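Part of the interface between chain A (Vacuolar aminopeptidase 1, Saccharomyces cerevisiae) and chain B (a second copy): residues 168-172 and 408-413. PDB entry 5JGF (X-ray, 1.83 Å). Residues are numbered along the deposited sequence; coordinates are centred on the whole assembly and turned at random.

Chain A, residues 168-172: PHFGK
Chain B 408-413: NSRSGG

How do the two backbones lie against each other? In chain A, Pro168(A) to Phe170(A) form a short 3-10 turn, with phi/psi of -64/-19, -55/-28 and -78/-6, closed by a hydrogen bond from Gly171(A) N to Pro168(A) O at 2.9 Å. Gly171(A) then leaves the turn at 86/-142, where a side chain would jam against the preceding carbonyl oxygen. The chain B segment has no regular secondary structure; Ser409(B), Arg410(B) and Ser411(B) are extended, at -116/-163, -140/153 and -112/150, and Gly412(B) follows at -85/-173. The register is set by two pairs: the CA of His169(A) lies 5.5 Å from the CA of Gly412(B), and the CA of Phe170(A) lies 5.9 Å from the CA of Arg410(B). Chain A therefore advances as chain B recedes, and 236 Å² is buried in all.

What does the long side chain of Arg410(B) do? Its CA-to-CB bond points sideways, but the p, t start (chi1 48°, chi2 162°) carries the side chain across toward chain A, and chi3 of -93°, between wells, with chi4 of 91° bends its end nearer to chain A. The methylenes of Arg410(B) lie against backbone, its CG 4.0 Å from Phe170(A) C and its CD 4.1 Å from Gly171(A) N. The glycine matters here, since a CB at position 171 would point toward chain B and sit only 3.4 Å from Arg410(B) CD, a tight fit. Farther out, Arg410(B) NE comes within 2.6 Å of His169(A) O, bringing the positively charged guanidinium to an electronegative carbonyl; whether this is a hydrogen bond is left open by the geometry.

Why does His169(A) meet a residue without a side chain? With chi1 at -56° (m) and chi2 at 61°, its imidazole offers an edge to Gly412(B), whose CA lies near the ring plane, 4.1 Å from His169(A) CD2. A CB on Gly412(B) would point toward chain A and clash, 2.7 Å from His169(A) CD2, so the bare backbone is what lets the ring fit. Next to it, Ser411(B) directs its CB away and, in the t rotamer (chi1 173°), gives a hydrogen bond from its OG to Gly412(B) O at 2.7 Å, a local link within chain B.

How do Phe170(A) and Ser409(B) meet when one turns away and the other turns in? The CA-to-CB bond of Phe170(A) points away from chain B, and chi1 of -69° (m) with chi2 of -79° places the buried ring so that its edge meets Ser409(B): CD1 is 3.9 Å from OG, which lies near the ring plane. Ser409(B) points its CB toward chain A, and its t rotamer (chi1 -176°) extends the hydroxyl into the interface. There a water donates a hydrogen bond to Phe170(A) O at 2.8 Å and is hydrogen-bonded to Ser409(B) OG at 2.6 Å, bridging the aromatic residue's backbone carbonyl and the serine hydroxyl.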

ATOM      1  N   PRO A 168      -6.841 -20.460  21.663  1.00 13.48           N
ATOM      2  CA  PRO A 168      -6.332 -19.126  21.327  1.00 15.65           C
ATOM      3  C   PRO A 168      -4.897 -18.891  21.793  1.00 15.71           C
ATOM      4  O   PRO A 168      -4.216 -17.991  21.298  1.00 16.62           O
ATOM      5  CB  PRO A 168      -7.332 -18.192  22.008  1.00 15.36           C
ATOM      6  CG  PRO A 168      -7.786 -18.992  23.203  1.00 15.28           C
ATOM      7  CD  PRO A 168      -7.975 -20.372  22.602  1.00 14.92           C
ATOM      8  N   HIS A 169      -4.445 -19.711  22.738  1.00 15.09           N
ATOM      9  CA  HIS A 169      -3.091 -19.611  23.281  1.00 16.55           C
ATOM     10  C   HIS A 169      -2.031 -19.675  22.182  1.00 17.76           C
ATOM     11  O   HIS A 169      -0.934 -19.126  22.320  1.00 17.02           O
ATOM     12  CB  HIS A 169      -2.841 -20.753  24.273  1.00 17.44           C
ATOM     13  CG  HIS A 169      -3.842 -20.820  25.382  1.00 18.74           C
ATOM     14  ND1 HIS A 169      -5.187 -21.023  25.159  1.00 17.33           N
ATOM     15  CD2 HIS A 169      -3.697 -20.695  26.723  1.00 19.56           C
ATOM     16  CE1 HIS A 169      -5.828 -21.017  26.314  1.00 18.92           C
ATOM     17  NE2 HIS A 169      -4.947 -20.820  27.279  1.00 17.82           N
ATOM     18  N   PHE A 170      -2.365 -20.345  21.086  1.00 16.64           N
ATOM     19  CA  PHE A 170      -1.432 -20.508  19.978  1.00 17.61           C
ATOM     20  C   PHE A 170      -1.275 -19.297  19.060  1.00 18.07           C
ATOM     21  O   PHE A 170      -0.428 -19.298  18.166  1.00 19.34           O
ATOM     22  CB  PHE A 170      -1.822 -21.754  19.186  1.00 16.50           C
ATOM     23  CG  PHE A 170      -1.591 -23.031  19.944  1.00 17.71           C
ATOM     24  CD1 PHE A 170      -0.315 -23.578  20.033  1.00 17.84           C
ATOM     25  CD2 PHE A 170      -2.638 -23.663  20.609  1.00 17.78           C
ATOM     26  CE1 PHE A 170      -0.082 -24.736  20.780  1.00 17.13           C
ATOM     27  CE2 PHE A 170      -2.417 -24.819  21.356  1.00 16.66           C
ATOM     28  CZ  PHE A 170      -1.134 -25.355  21.440  1.00 17.85           C
ATOM     29  N   GLY A 171      -2.088 -18.270  19.279  1.00 18.94           N
ATOM     30  CA  GLY A 171      -1.972 -17.061  18.479  1.00 18.96           C
ATOM     31  C   GLY A 171      -2.705 -17.000  17.151  1.00 19.65           C
ATOM     32  O   GLY A 171      -3.825 -17.488  17.014  1.00 18.34           O
ATOM     33  N   LYS A 172      -2.051 -16.386  16.166  1.00 18.63           N
ATOM     34  CA  LYS A 172      -2.616 -16.211  14.834  1.00 20.48           C
ATOM     35  C   LYS A 172      -3.247 -17.453  14.206  1.00 19.72           C
ATOM     36  O   LYS A 172      -4.302 -17.364  13.583  1.00 20.41           O
ATOM     37  CB  LYS A 172      -1.553 -15.635  13.896  1.00 22.46           C
TER
ATOM     38  N   ASN B 408       8.884 -21.410  17.557  1.00 16.73           N
ATOM     39  CA  ASN B 408       8.282 -20.303  16.815  1.00 17.77           C
ATOM     40  C   ASN B 408       6.815 -20.065  17.167  1.00 19.45           C
ATOM     41  O   ASN B 408       6.081 -19.420  16.414  1.00 18.49           O
ATOM     42  CB  ASN B 408       8.408 -20.552  15.304  1.00 16.93           C
ATOM     43  CG  ASN B 408       7.752 -21.855  14.859  1.00 19.73           C
ATOM     44  OD1 ASN B 408       7.116 -22.550  15.652  1.00 19.46           O
ATOM     45  ND2 ASN B 408       7.907 -22.187  13.578  1.00 18.70           N
ATOM     46  N   SER B 409       6.397 -20.574  18.320  1.00 19.35           N
ATOM     47  CA  SER B 409       5.017 -20.430  18.769  1.00 20.17           C
ATOM     48  C   SER B 409       4.996 -19.586  20.044  1.00 21.14           C
ATOM     49  O   SER B 409       5.958 -18.879  20.343  1.00 21.16           O
ATOM     50  CB  SER B 409       4.430 -21.824  19.033  1.00 19.44           C
ATOM     51  OG  SER B 409       3.060 -21.778  19.391  1.00 20.92           O
ATOM     52  N   ARG B 410       3.898 -19.639  20.786  1.00 22.10           N
ATOM     53  CA  ARG B 410       3.805 -18.891  22.034  1.00 23.76           C
ATOM     54  C   ARG B 410       3.101 -19.735  23.078  1.00 22.18           C
ATOM     55  O   ARG B 410       2.290 -20.601  22.748  1.00 22.37           O
ATOM     56  CB  ARG B 410       3.066 -17.563  21.846  1.00 28.89           C
ATOM     57  CG  ARG B 410       1.761 -17.666  21.100  1.00 37.33           C
ATOM     58  CD  ARG B 410       0.891 -16.436  21.329  1.00 45.99           C
ATOM     59  NE  ARG B 410      -0.030 -16.641  22.444  1.00 54.20           N
ATOM     60  CZ  ARG B 410       0.226 -16.332  23.712  1.00 57.57           C
ATOM     61  NH1 ARG B 410      -0.686 -16.575  24.645  1.00 59.13           N
ATOM     62  NH2 ARG B 410       1.373 -15.757  24.046  1.00 60.03           N
ATOM     63  N   SER B 411       3.416 -19.474  24.339  1.00 22.16           N
ATOM     64  CA  SER B 411       2.848 -20.234  25.444  1.00 22.14           C
ATOM     65  C   SER B 411       1.907 -19.451  26.343  1.00 22.01           C
ATOM     66  O   SER B 411       2.050 -18.241  26.510  1.00 20.47           O
ATOM     67  CB  SER B 411       3.977 -20.795  26.313  1.00 22.69           C
ATOM     68  OG  SER B 411       3.461 -21.394  27.490  1.00 24.55           O
ATOM     69  N   GLY B 412       0.943 -20.165  26.920  1.00 21.28           N
ATOM     70  CA  GLY B 412       0.021 -19.549  27.852  1.00 20.79           C
ATOM     71  C   GLY B 412       0.736 -19.593  29.194  1.00 20.22           C
ATOM     72  O   GLY B 412       1.911 -19.968  29.252  1.00 19.08           O
ATOM     73  N   GLY B 413       0.050 -19.220  30.269  1.00 19.25           N
ATOM     74  CA  GLY B 413       0.687 -19.238  31.576  1.00 18.97           C
ATOM     75  C   GLY B 413      -0.128 -19.990  32.611  1.00 18.90           C
ATOM     76  O   GLY B 413      -1.233 -20.449  32.323  1.00 16.22           O
TER
HETATM   77  O   HOH W   1       1.413 -21.247  17.410  1.00 21.82           O